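Local coordinates for protein 11R-lipoxygenase (Gersemia fruticosa, PDB 3VF1) that probably adds molecular oxygen to polyunsaturated fatty acids at carbon 11 with R stereochemistry, using a non-heme iron and regulated by calcium, at residues 160-165 and 407-412; 400-405 and 537-542; 138-143 and 413-418. One frame throughout, in Å; residues are numbered along the deposited sequence.

Interaction 1. Residues 160-165 and 407-412; sequences ENKKLY and SWRNLP
K162 NZ donates to R409 O over 2.7 Å. The bond runs nearly along the C=O axis. The lysine chain bends at its last torsion (chi4 68°), which turns NZ to this oxygen. R409 lies near the C-terminal end of helix 369-410, where a positive charge is probably favoured by the helix dipole. A second bond runs the other way: R409 NH1 donates to Y165 O at 3.1 Å, nearly straight and in the guanidinium plane. K162 CG lies over one face of that guanidinium, offset toward its rim. R409 NE forms a salt bridge with D533 of helix 525-538, which probably eases the repulsion between R409 and K162.

Aromatic packing forms the other half. The Y165 ring stacks face to face on the five-membered ring of W408, centroids 4.0 Å apart and planes 22° apart. W408 CG sits over the centre of the tyrosine ring, and W408 CB adds a CH-pi contact on that face. Y165 CE2 meets W408 CE3 at 3.3 Å. Y165 OH reaches over the six-membered ring of the indole. N161 comes to the edge of the same indole, its CG in the ring plane and its amide turned 84° from it. N161 CB also lies 3.0 Å from W408 O. The arrangement is helix-end packing: helix 148-164, which follows the PLAT beta sandwich, ends against the last turn of helix 369-410, the long helix carrying the iron ligands H392 and H397 of the lipoxygenase fold.

Interaction 2. Residues 400-405 and 537-542; sequences MEPTAV and NGYPAG
Y539 lays the phenol end of its ring against the pyrrolidine of P402. Y539 CZ is 3.7 Å from both P402 CB and P402 CG. The two side chains cross at about a right angle, and the proline comes to the ring obliquely. Y539 CG stands anti to its carbonyl carbon (chi1 -56°), on the way to helix 369-410. Its OH also meets T403 CG2 at 3.6 Å. Close by, P402 CG touches G538 O at 3.5 Å. G538 has no side chain, and its CA comes within 4.9 Å of P402 CA.

No hydrogen bond joins the two segments. The phenol is held by the residue just before 400-405: Y539 OH is hydrogen-bonded to M399 O. This fits the kink at P402. P402 N has no hydrogen to donate, and T403 N turns to M400 O (3.2 Å), three residues back, instead of M399 O four back. M399 O takes the tyrosine OH. T403 OG1 donates to M400 O at 2.8 Å, so M400 O accepts twice.

The contact is buried. L534 of helix 525-538 touches both P402 and Y539, and F470 packs edge-to-face with the tyrosine ring. M400 and T403 lean on helix 557-579, while M400 and A404 touch helix 428-438. The kinked part of helix 369-410 thus sits between these helices and the C-terminal end of helix 525-538.

Interaction 3. Residues 138-143 and 413-418; sequences AILPNS and SVHPVW
H415 CG is anti to its backbone N (chi1 -162°), and L140 CG is anti to its carbonyl carbon (chi1 -63°). The leucine then brings CD2 to the imidazole, 3.7 Å from H415 CE1. The approach is an off-centre CH-pi contact, oblique to the ring. The same methyl lies 3.6 Å from P416 CG, so it touches both the N-cap residue and the first residue of helix 416-425. A138 CB and P416 CB meet at 4.0 Å. On the I139 side, its CB packs on V414 CG2.

The main chains are joined by one bond. I139 N donates to V414 O at 2.9 Å, with an N-H...O angle of 164°. A138 CA adds a C-H...O contact to that oxygen at 3.3 Å. After this bond the chain folds into a type I turn from L140 to S143, closed by S143 N to L140 O.

H415 is the N-cap of helix 416-425. Its ND1 accepts from V417 N at 3.1 Å, close to the ring plane. Its NE2 is bonded to D524 OD2. I139 O, in turn, is bonded by R154 of helix 148-164.

The contact is thus mostly apolar, with a single backbone bond across it. Because ND1 acts as an acceptor, the proton of a neutral H415 would be on NE2, facing D524. The capping bond and the aspartate together would fix the rotation of the ring that L140 packs on.

In the fold
Interactions 1 and 2 share helix 369-410, at its C-terminal end and about two turns earlier; their centres are 15 Å apart. Interaction 3 uses the start of helix 416-425, next in the chain, with its centre 14 Å from that of interaction 1. The two touch through an edge-to-face tryptophan pair, W408 CE2 to W418 CH2 at 3.6 Å. Interactions 2 and 3 do not touch. Interactions 1 and 3 hold the chain after the PLAT sandwich against the helical part. Interaction 2 lies nearest the metal: the M400 side chain is about 10 Å from the iron and about 7 Å from the side chains of its ligands H397 and H575.

Interaction 1. Residues 160-165 and 407-412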
ATOM      1  N   GLU A 160       3.839  13.444  24.529  1.00 46.77           N
ATOM      2  CA  GLU A 160       5.216  13.063  24.241  1.00 48.68           C
ATOM      3  C   GLU A 160       5.383  12.704  22.768  1.00 49.43           C
ATOM      4  O   GLU A 160       6.351  13.113  22.127  1.00 49.32           O
ATOM      5  CB  GLU A 160       5.632  11.876  25.111  1.00 50.05           C
ATOM      6  CG  GLU A 160       5.802  12.213  26.585  1.00 59.34           C
ATOM      7  CD  GLU A 160       6.111  10.989  27.429  1.00 74.68           C
ATOM      8  OE1 GLU A 160       5.764   9.867  27.001  1.00 72.79           O
ATOM      9  OE2 GLU A 160       6.703  11.150  28.518  1.00 79.51           O
ATOM     10  N   ASN A 161       4.433  11.940  22.237  1.00 47.56           N
ATOM     11  CA  ASN A 161       4.498  11.486  20.852  1.00 43.52           C
ATOM     12  C   ASN A 161       4.452  12.629  19.842  1.00 43.34           C
ATOM     13  O   ASN A 161       5.117  12.574  18.810  1.00 46.16           O
ATOM     14  CB  ASN A 161       3.374  10.490  20.565  1.00 41.34           C
ATOM     15  CG  ASN A 161       3.640   9.121  21.163  1.00 41.84           C
ATOM     16  OD1 ASN A 161       4.791   8.739  21.384  1.00 43.05           O
ATOM     17  ND2 ASN A 161       2.577   8.370  21.423  1.00 40.38           N
ATOM     18  N   LYS A 162       3.671  13.663  20.136  1.00 43.85           N
ATOM     19  CA  LYS A 162       3.569  14.812  19.240  1.00 45.89           C
ATOM     20  C   LYS A 162       4.933  15.441  18.981  1.00 49.73           C
ATOM     21  O   LYS A 162       5.134  16.106  17.966  1.00 52.06           O
ATOM     22  CB  LYS A 162       2.622  15.870  19.811  1.00 44.45           C
ATOM     23  CG  LYS A 162       1.157  15.652  19.475  1.00 43.18           C
ATOM     24  CD  LYS A 162       0.359  16.935  19.670  1.00 44.63           C
ATOM     25  CE  LYS A 162      -1.117  16.741  19.360  1.00 49.28           C
ATOM     26  NZ  LYS A 162      -1.790  15.851  20.348  1.00 44.13           N
ATOM     27  N   LYS A 163       5.869  15.235  19.901  1.00 50.71           N
ATOM     28  CA  LYS A 163       7.197  15.826  19.782  1.00 51.87           C
ATOM     29  C   LYS A 163       8.092  15.009  18.854  1.00 51.20           C
ATOM     30  O   LYS A 163       9.055  15.530  18.290  1.00 53.01           O
ATOM     31  CB  LYS A 163       7.846  15.947  21.162  1.00 55.21           C
ATOM     32  CG  LYS A 163       7.060  16.810  22.136  1.00 56.02           C
ATOM     33  CD  LYS A 163       7.765  16.920  23.478  1.00 61.24           C
ATOM     34  CE  LYS A 163       7.000  17.823  24.432  1.00 62.21           C
ATOM     35  NZ  LYS A 163       7.677  17.945  25.753  1.00 75.50           N
ATOM     36  N   LEU A 164       7.767  13.729  18.700  1.00 46.61           N
ATOM     37  CA  LEU A 164       8.559  12.832  17.866  1.00 46.85           C
ATOM     38  C   LEU A 164       8.007  12.735  16.449  1.00 48.20           C
ATOM     39  O   LEU A 164       8.758  12.516  15.496  1.00 46.79           O
ATOM     40  CB  LEU A 164       8.603  11.436  18.492  1.00 44.41           C
ATOM     41  CG  LEU A 164       9.250  11.346  19.875  1.00 47.15           C
ATOM     42  CD1 LEU A 164       9.152   9.927  20.418  1.00 44.63           C
ATOM     43  CD2 LEU A 164      10.701  11.803  19.824  1.00 46.29           C
ATOM     44  N   TYR A 165       6.693  12.900  16.312  1.00 46.10           N
ATOM     45  CA  TYR A 165       6.032  12.732  15.023  1.00 41.53           C
ATOM     46  C   TYR A 165       5.379  14.029  14.554  1.00 42.31           C
ATOM     47  O   TYR A 165       4.199  14.267  14.802  1.00 46.45           O
ATOM     48  CB  TYR A 165       4.992  11.614  15.115  1.00 40.68           C
ATOM     49  CG  TYR A 165       5.581  10.277  15.512  1.00 38.55           C
ATOM     50  CD1 TYR A 165       6.155   9.441  14.565  1.00 41.37           C
ATOM     51  CD2 TYR A 165       5.566   9.855  16.834  1.00 39.93           C
ATOM     52  CE1 TYR A 165       6.697   8.219  14.923  1.00 40.88           C
ATOM     53  CE2 TYR A 165       6.103   8.635  17.203  1.00 40.08           C
ATOM     54  CZ  TYR A 165       6.668   7.822  16.244  1.00 40.58           C
ATOM     55  OH  TYR A 165       7.208   6.607  16.604  1.00 41.04           O
ATOM     56  N   SER A 407      -2.203   9.071  13.930  1.00 33.24           N
ATOM     57  CA  SER A 407      -2.375   8.087  14.993  1.00 34.88           C
ATOM     58  C   SER A 407      -1.398   8.353  16.131  1.00 36.91           C
ATOM     59  O   SER A 407      -1.778   8.348  17.303  1.00 37.12           O
ATOM     60  CB  SER A 407      -2.168   6.668  14.462  1.00 35.93           C
ATOM     61  OG  SER A 407      -3.221   6.283  13.593  1.00 38.00           O
ATOM     62  N   TRP A 408      -0.137   8.583  15.781  1.00 35.41           N
ATOM     63  CA  TRP A 408       0.903   8.819  16.777  1.00 37.38           C
ATOM     64  C   TRP A 408       0.696  10.140  17.511  1.00 37.09           C
ATOM     65  O   TRP A 408       1.058  10.270  18.681  1.00 41.79           O
ATOM     66  CB  TRP A 408       2.286   8.802  16.121  1.00 34.95           C
ATOM     67  CG  TRP A 408       2.788   7.421  15.819  1.00 35.31           C
ATOM     68  CD1 TRP A 408       2.754   6.779  14.615  1.00 36.95           C
ATOM     69  CD2 TRP A 408       3.397   6.511  16.742  1.00 35.59           C
ATOM     70  NE1 TRP A 408       3.305   5.525  14.732  1.00 37.71           N
ATOM     71  CE2 TRP A 408       3.708   5.337  16.027  1.00 34.89           C
ATOM     72  CE3 TRP A 408       3.710   6.575  18.102  1.00 36.21           C
ATOM     73  CZ2 TRP A 408       4.314   4.235  16.629  1.00 37.69           C
ATOM     74  CZ3 TRP A 408       4.312   5.480  18.698  1.00 37.79           C
ATOM     75  CH2 TRP A 408       4.607   4.327  17.962  1.00 38.54           C
ATOM     76  N   ARG A 409       0.103  11.111  16.828  1.00 37.07           N
ATOM     77  CA  ARG A 409      -0.030  12.460  17.369  1.00 39.00           C
ATOM     78  C   ARG A 409      -1.276  12.671  18.228  1.00 39.94           C
ATOM     79  O   ARG A 409      -1.310  13.584  19.051  1.00 39.16           O
ATOM     80  CB  ARG A 409      -0.041  13.479  16.228  1.00 38.63           C
ATOM     81  CG  ARG A 409       1.293  13.645  15.527  1.00 38.58           C
ATOM     82  CD  ARG A 409       1.154  14.485  14.269  1.00 38.23           C
ATOM     83  NE  ARG A 409       0.513  15.770  14.530  1.00 41.84           N
ATOM     84  CZ  ARG A 409       1.115  16.811  15.098  1.00 45.13           C
ATOM     85  NH1 ARG A 409       2.380  16.728  15.484  1.00 42.29           N
ATOM     86  NH2 ARG A 409       0.446  17.940  15.288  1.00 48.70           N
ATOM     87  N   ASN A 410      -2.298  11.842  18.039  1.00 37.95           N
ATOM     88  CA  ASN A 410      -3.589  12.095  18.673  1.00 35.26           C
ATOM     89  C   ASN A 410      -4.182  10.924  19.459  1.00 36.61           C
ATOM     90  O   ASN A 410      -5.096  11.121  20.260  1.00 39.00           O
ATOM     91  CB  ASN A 410      -4.596  12.557  17.619  1.00 32.45           C
ATOM     92  CG  ASN A 410      -4.118  13.776  16.856  1.00 37.14           C
ATOM     93  OD1 ASN A 410      -4.258  14.908  17.319  1.00 39.70           O
ATOM     94  ND2 ASN A 410      -3.545  13.550  15.679  1.00 40.60           N
ATOM     95  N   LEU A 411      -3.673   9.717  19.238  1.00 36.58           N
ATOM     96  CA  LEU A 411      -4.234   8.538  19.890  1.00 35.08           C
ATOM     97  C   LEU A 411      -3.240   7.881  20.843  1.00 37.85           C
ATOM     98  O   LEU A 411      -2.081   7.667  20.486  1.00 39.55           O
ATOM     99  CB  LEU A 411      -4.681   7.512  18.848  1.00 33.85           C
ATOM    100  CG  LEU A 411      -5.742   7.969  17.847  1.00 36.41           C
ATOM    101  CD1 LEU A 411      -6.069   6.837  16.886  1.00 34.18           C
ATOM    102  CD2 LEU A 411      -6.995   8.448  18.560  1.00 32.13           C
ATOM    103  N   PRO A 412      -3.694   7.564  22.065  1.00 37.04           N
ATOM    104  CA  PRO A 412      -2.889   6.771  22.999  1.00 32.57           C
ATOM    105  C   PRO A 412      -3.036   5.285  22.698  1.00 35.64           C
ATOM    106  O   PRO A 412      -4.061   4.872  22.153  1.00 35.38           O
ATOM    107  CB  PRO A 412      -3.506   7.110  24.354  1.00 39.28           C
ATOM    108  CG  PRO A 412      -4.936   7.386  24.045  1.00 38.56           C
ATOM    109  CD  PRO A 412      -4.957   8.016  22.676  1.00 36.22           C
TER

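Interaction 2. Residues 400-405 and 537-542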
ATOM      1  N   MET A 400      -2.021   7.249   2.330  1.00 28.84           N
ATOM      2  CA  MET A 400      -2.278   6.513   3.565  1.00 29.76           C
ATOM      3  C   MET A 400      -1.351   6.925   4.707  1.00 30.06           C
ATOM      4  O   MET A 400      -1.655   6.672   5.871  1.00 32.59           O
ATOM      5  CB  MET A 400      -2.151   5.006   3.329  1.00 32.24           C
ATOM      6  CG  MET A 400      -3.291   4.394   2.528  1.00 32.15           C
ATOM      7  SD  MET A 400      -4.903   4.650   3.288  1.00 35.44           S
ATOM      8  CE  MET A 400      -5.546   5.987   2.287  1.00 28.08           C
ATOM      9  N   GLU A 401      -0.228   7.558   4.385  1.00 29.90           N
ATOM     10  CA  GLU A 401       0.755   7.913   5.405  1.00 29.50           C
ATOM     11  C   GLU A 401       0.176   8.832   6.487  1.00 29.69           C
ATOM     12  O   GLU A 401       0.453   8.644   7.672  1.00 27.29           O
ATOM     13  CB  GLU A 401       1.986   8.564   4.771  1.00 29.93           C
ATOM     14  CG  GLU A 401       3.117   8.815   5.756  1.00 30.82           C
ATOM     15  CD  GLU A 401       4.310   9.494   5.117  1.00 34.77           C
ATOM     16  OE1 GLU A 401       4.370   9.556   3.869  1.00 32.38           O
ATOM     17  OE2 GLU A 401       5.192   9.967   5.865  1.00 34.41           O
ATOM     18  N   PRO A 402      -0.627   9.829   6.084  1.00 29.91           N
ATOM     19  CA  PRO A 402      -1.199  10.775   7.049  1.00 30.24           C
ATOM     20  C   PRO A 402      -1.936  10.102   8.208  1.00 32.81           C
ATOM     21  O   PRO A 402      -1.931  10.636   9.315  1.00 34.18           O
ATOM     22  CB  PRO A 402      -2.176  11.588   6.199  1.00 29.33           C
ATOM     23  CG  PRO A 402      -1.608  11.531   4.830  1.00 31.45           C
ATOM     24  CD  PRO A 402      -1.000  10.170   4.700  1.00 31.02           C
ATOM     25  N   THR A 403      -2.559   8.953   7.959  1.00 29.15           N
ATOM     26  CA  THR A 403      -3.312   8.264   9.002  1.00 32.00           C
ATOM     27  C   THR A 403      -2.368   7.673  10.041  1.00 34.40           C
ATOM     28  O   THR A 403      -2.718   7.567  11.216  1.00 37.37           O
ATOM     29  CB  THR A 403      -4.205   7.140   8.434  1.00 29.40           C
ATOM     30  OG1 THR A 403      -3.390   6.066   7.950  1.00 29.04           O
ATOM     31  CG2 THR A 403      -5.094   7.667   7.311  1.00 27.74           C
ATOM     32  N   ALA A 404      -1.170   7.294   9.610  1.00 32.66           N
ATOM     33  CA  ALA A 404      -0.167   6.766  10.526  1.00 32.45           C
ATOM     34  C   ALA A 404       0.364   7.887  11.408  1.00 33.68           C
ATOM     35  O   ALA A 404       0.493   7.727  12.619  1.00 35.23           O
ATOM     36  CB  ALA A 404       0.971   6.114   9.752  1.00 31.81           C
ATOM     37  N   VAL A 405       0.662   9.025  10.790  1.00 32.03           N
ATOM     38  CA  VAL A 405       1.199  10.174  11.512  1.00 35.21           C
ATOM     39  C   VAL A 405       0.186  10.706  12.523  1.00 36.84           C
ATOM     40  O   VAL A 405       0.539  11.031  13.656  1.00 36.49           O
ATOM     41  CB  VAL A 405       1.599  11.308  10.546  1.00 32.36           C
ATOM     42  CG1 VAL A 405       2.049  12.537  11.321  1.00 34.70           C
ATOM     43  CG2 VAL A 405       2.697  10.838   9.602  1.00 32.99           C
ATOM     44  N   ASN A 537      -4.066  18.975   8.312  1.00 34.41           N
ATOM     45  CA  ASN A 537      -2.676  18.788   7.908  1.00 37.54           C
ATOM     46  C   ASN A 537      -2.444  17.546   7.049  1.00 38.68           C
ATOM     47  O   ASN A 537      -1.531  17.520   6.225  1.00 36.29           O
ATOM     48  CB  ASN A 537      -1.778  18.729   9.145  1.00 38.86           C
ATOM     49  CG  ASN A 537      -1.914  19.960  10.021  1.00 43.15           C
ATOM     50  OD1 ASN A 537      -1.378  21.023   9.704  1.00 39.05           O
ATOM     51  ND2 ASN A 537      -2.630  19.821  11.131  1.00 37.54           N
ATOM     52  N   GLY A 538      -3.265  16.520   7.245  1.00 36.78           N
ATOM     53  CA  GLY A 538      -3.102  15.271   6.526  1.00 34.53           C
ATOM     54  C   GLY A 538      -3.418  15.381   5.046  1.00 36.66           C
ATOM     55  O   GLY A 538      -2.740  14.774   4.214  1.00 32.97           O
ATOM     56  N   TYR A 539      -4.446  16.155   4.713  1.00 32.71           N
ATOM     57  CA  TYR A 539      -4.910  16.247   3.335  1.00 33.04           C
ATOM     58  C   TYR A 539      -5.289  17.671   2.955  1.00 35.32           C
ATOM     59  O   TYR A 539      -6.468  17.978   2.784  1.00 38.63           O
ATOM     60  CB  TYR A 539      -6.106  15.318   3.127  1.00 32.13           C
ATOM     61  CG  TYR A 539      -5.813  13.880   3.492  1.00 32.16           C
ATOM     62  CD1 TYR A 539      -5.173  13.035   2.597  1.00 31.54           C
ATOM     63  CD2 TYR A 539      -6.167  13.373   4.733  1.00 30.19           C
ATOM     64  CE1 TYR A 539      -4.897  11.722   2.926  1.00 29.41           C
ATOM     65  CE2 TYR A 539      -5.896  12.060   5.072  1.00 31.15           C
ATOM     66  CZ  TYR A 539      -5.261  11.239   4.164  1.00 31.03           C
ATOM     67  OH  TYR A 539      -4.988   9.931   4.499  1.00 28.94           O
ATOM     68  N   PRO A 540      -4.284  18.549   2.816  1.00 36.29           N
ATOM     69  CA  PRO A 540      -4.533  19.928   2.380  1.00 38.93           C
ATOM     70  C   PRO A 540      -5.233  19.962   1.025  1.00 39.91           C
ATOM     71  O   PRO A 540      -4.948  19.127   0.167  1.00 41.64           O
ATOM     72  CB  PRO A 540      -3.126  20.535   2.292  1.00 36.29           C
ATOM     73  CG  PRO A 540      -2.194  19.370   2.236  1.00 40.84           C
ATOM     74  CD  PRO A 540      -2.850  18.280   3.012  1.00 34.80           C
ATOM     75  N   ALA A 541      -6.141  20.917   0.844  1.00 41.17           N
ATOM     76  CA  ALA A 541      -6.985  20.968  -0.345  1.00 38.77           C
ATOM     77  C   ALA A 541      -6.176  20.999  -1.639  1.00 37.55           C
ATOM     78  O   ALA A 541      -6.579  20.410  -2.643  1.00 34.76           O
ATOM     79  CB  ALA A 541      -7.909  22.172  -0.277  1.00 40.21           C
ATOM     80  N   GLY A 542      -5.039  21.686  -1.614  1.00 33.64           N
ATOM     81  CA  GLY A 542      -4.218  21.836  -2.802  1.00 34.50           C
ATOM     82  C   GLY A 542      -4.451  23.175  -3.475  1.00 38.24           C
ATOM     83  O   GLY A 542      -5.279  23.967  -3.024  1.00 40.57           O
TER

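Interaction 3. Residues 138-143 and 413-418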
ATOM      1  N   ALA A 138      -8.898  -2.234  26.089  1.00 35.94           N
ATOM      2  CA  ALA A 138      -8.970  -0.967  25.366  1.00 36.37           C
ATOM      3  C   ALA A 138      -9.988  -0.052  26.038  1.00 38.15           C
ATOM      4  O   ALA A 138     -11.072  -0.492  26.420  1.00 41.80           O
ATOM      5  CB  ALA A 138      -9.341  -1.202  23.909  1.00 36.80           C
ATOM      6  N   ILE A 139      -9.637   1.223  26.174  1.00 38.72           N
ATOM      7  CA  ILE A 139     -10.446   2.159  26.946  1.00 36.82           C
ATOM      8  C   ILE A 139     -10.570   3.515  26.259  1.00 36.66           C
ATOM      9  O   ILE A 139      -9.570   4.184  25.998  1.00 39.36           O
ATOM     10  CB  ILE A 139      -9.840   2.377  28.346  1.00 40.95           C
ATOM     11  CG1 ILE A 139      -9.708   1.043  29.082  1.00 41.32           C
ATOM     12  CG2 ILE A 139     -10.691   3.350  29.151  1.00 41.87           C
ATOM     13  CD1 ILE A 139      -8.903   1.127  30.358  1.00 43.32           C
ATOM     14  N   LEU A 140     -11.804   3.916  25.972  1.00 37.60           N
ATOM     15  CA  LEU A 140     -12.072   5.237  25.414  1.00 39.56           C
ATOM     16  C   LEU A 140     -11.868   6.303  26.484  1.00 40.22           C
ATOM     17  O   LEU A 140     -12.037   6.033  27.672  1.00 44.56           O
ATOM     18  CB  LEU A 140     -13.506   5.302  24.886  1.00 40.78           C
ATOM     19  CG  LEU A 140     -13.835   4.352  23.735  1.00 39.77           C
ATOM     20  CD1 LEU A 140     -15.332   4.319  23.472  1.00 35.62           C
ATOM     21  CD2 LEU A 140     -13.082   4.770  22.485  1.00 40.68           C
ATOM     22  N   PRO A 141     -11.506   7.526  26.068  1.00 40.92           N
ATOM     23  CA  PRO A 141     -11.304   8.609  27.036  1.00 42.34           C
ATOM     24  C   PRO A 141     -12.604   8.994  27.734  1.00 45.97           C
ATOM     25  O   PRO A 141     -12.589   9.370  28.905  1.00 45.78           O
ATOM     26  CB  PRO A 141     -10.795   9.764  26.169  1.00 38.92           C
ATOM     27  CG  PRO A 141     -11.317   9.477  24.808  1.00 39.21           C
ATOM     28  CD  PRO A 141     -11.325   7.985  24.680  1.00 42.39           C
ATOM     29  N   ASN A 142     -13.717   8.893  27.015  1.00 44.73           N
ATOM     30  CA  ASN A 142     -15.026   9.203  27.578  1.00 45.09           C
ATOM     31  C   ASN A 142     -15.703   7.967  28.167  1.00 49.53           C
ATOM     32  O   ASN A 142     -16.925   7.924  28.300  1.00 55.46           O
ATOM     33  CB  ASN A 142     -15.928   9.832  26.514  1.00 45.35           C
ATOM     34  CG  ASN A 142     -16.126   8.931  25.310  1.00 50.21           C
ATOM     35  OD1 ASN A 142     -15.250   8.141  24.961  1.00 48.58           O
ATOM     36  ND2 ASN A 142     -17.281   9.047  24.667  1.00 52.71           N
ATOM     37  N   SER A 143     -14.906   6.963  28.516  1.00 50.24           N
ATOM     38  CA  SER A 143     -15.437   5.735  29.093  1.00 49.08           C
ATOM     39  C   SER A 143     -15.610   5.884  30.599  1.00 50.87           C
ATOM     40  O   SER A 143     -15.334   6.940  31.162  1.00 53.78           O
ATOM     41  CB  SER A 143     -14.502   4.562  28.793  1.00 48.21           C
ATOM     42  OG  SER A 143     -14.948   3.377  29.427  1.00 50.49           O
ATOM     43  N   SER A 413      -2.029   4.493  23.054  1.00 35.95           N
ATOM     44  CA  SER A 413      -2.015   3.073  22.715  1.00 33.24           C
ATOM     45  C   SER A 413      -3.103   2.265  23.429  1.00 33.83           C
ATOM     46  O   SER A 413      -3.246   1.067  23.184  1.00 33.07           O
ATOM     47  CB  SER A 413      -0.637   2.473  23.017  1.00 37.83           C
ATOM     48  OG  SER A 413      -0.259   2.712  24.360  1.00 42.60           O
ATOM     49  N   VAL A 414      -3.860   2.913  24.310  1.00 32.67           N
ATOM     50  CA  VAL A 414      -4.952   2.245  25.015  1.00 33.68           C
ATOM     51  C   VAL A 414      -6.271   2.397  24.253  1.00 31.00           C
ATOM     52  O   VAL A 414      -7.265   1.749  24.575  1.00 29.22           O
ATOM     53  CB  VAL A 414      -5.113   2.796  26.454  1.00 36.67           C
ATOM     54  CG1 VAL A 414      -5.688   4.208  26.432  1.00 35.29           C
ATOM     55  CG2 VAL A 414      -5.988   1.870  27.290  1.00 31.81           C
ATOM     56  N   HIS A 415      -6.266   3.250  23.236  1.00 31.86           N
ATOM     57  CA  HIS A 415      -7.455   3.502  22.428  1.00 31.94           C
ATOM     58  C   HIS A 415      -7.699   2.343  21.456  1.00 35.50           C
ATOM     59  O   HIS A 415      -6.764   1.856  20.820  1.00 35.11           O
ATOM     60  CB  HIS A 415      -7.273   4.807  21.652  1.00 31.13           C
ATOM     61  CG  HIS A 415      -8.550   5.384  21.124  1.00 36.15           C
ATOM     62  ND1 HIS A 415      -9.387   4.691  20.277  1.00 36.65           N
ATOM     63  CD2 HIS A 415      -9.123   6.596  21.310  1.00 36.54           C
ATOM     64  CE1 HIS A 415     -10.426   5.447  19.972  1.00 37.84           C
ATOM     65  NE2 HIS A 415     -10.291   6.609  20.584  1.00 37.02           N
ATOM     66  N   PRO A 416      -8.960   1.893  21.339  1.00 34.12           N
ATOM     67  CA  PRO A 416      -9.295   0.744  20.484  1.00 33.85           C
ATOM     68  C   PRO A 416      -8.964   0.949  19.004  1.00 33.03           C
ATOM     69  O   PRO A 416      -8.564   0.000  18.335  1.00 35.69           O
ATOM     70  CB  PRO A 416     -10.809   0.587  20.678  1.00 31.38           C
ATOM     71  CG  PRO A 416     -11.276   1.900  21.205  1.00 34.36           C
ATOM     72  CD  PRO A 416     -10.147   2.414  22.037  1.00 35.93           C
ATOM     73  N   VAL A 417      -9.140   2.168  18.504  1.00 32.99           N
ATOM     74  CA  VAL A 417      -8.840   2.480  17.110  1.00 32.34           C
ATOM     75  C   VAL A 417      -7.339   2.410  16.835  1.00 33.33           C
ATOM     76  O   VAL A 417      -6.923   1.976  15.762  1.00 34.10           O
ATOM     77  CB  VAL A 417      -9.369   3.872  16.719  1.00 27.96           C
ATOM     78  CG1 VAL A 417      -8.849   4.282  15.348  1.00 28.73           C
ATOM     79  CG2 VAL A 417     -10.887   3.882  16.742  1.00 30.64           C
ATOM     80  N   TRP A 418      -6.533   2.837  17.801  1.00 31.77           N
ATOM     81  CA  TRP A 418      -5.085   2.714  17.677  1.00 31.71           C
ATOM     82  C   TRP A 418      -4.696   1.251  17.509  1.00 31.01           C
ATOM     83  O   TRP A 418      -3.846   0.912  16.686  1.00 31.88           O
ATOM     84  CB  TRP A 418      -4.376   3.290  18.904  1.00 32.32           C
ATOM     85  CG  TRP A 418      -2.962   2.809  19.028  1.00 28.70           C
ATOM     86  CD1 TRP A 418      -2.540   1.660  19.632  1.00 30.15           C
ATOM     87  CD2 TRP A 418      -1.786   3.453  18.527  1.00 28.97           C
ATOM     88  NE1 TRP A 418      -1.174   1.551  19.542  1.00 29.22           N
ATOM     89  CE2 TRP A 418      -0.687   2.639  18.867  1.00 29.72           C
ATOM     90  CE3 TRP A 418      -1.554   4.639  17.824  1.00 30.98           C
ATOM     91  CZ2 TRP A 418       0.622   2.975  18.531  1.00 30.13           C
ATOM     92  CZ3 TRP A 418      -0.254   4.969  17.492  1.00 31.54           C
ATOM     93  CH2 TRP A 418       0.818   4.141  17.846  1.00 31.35           C
TER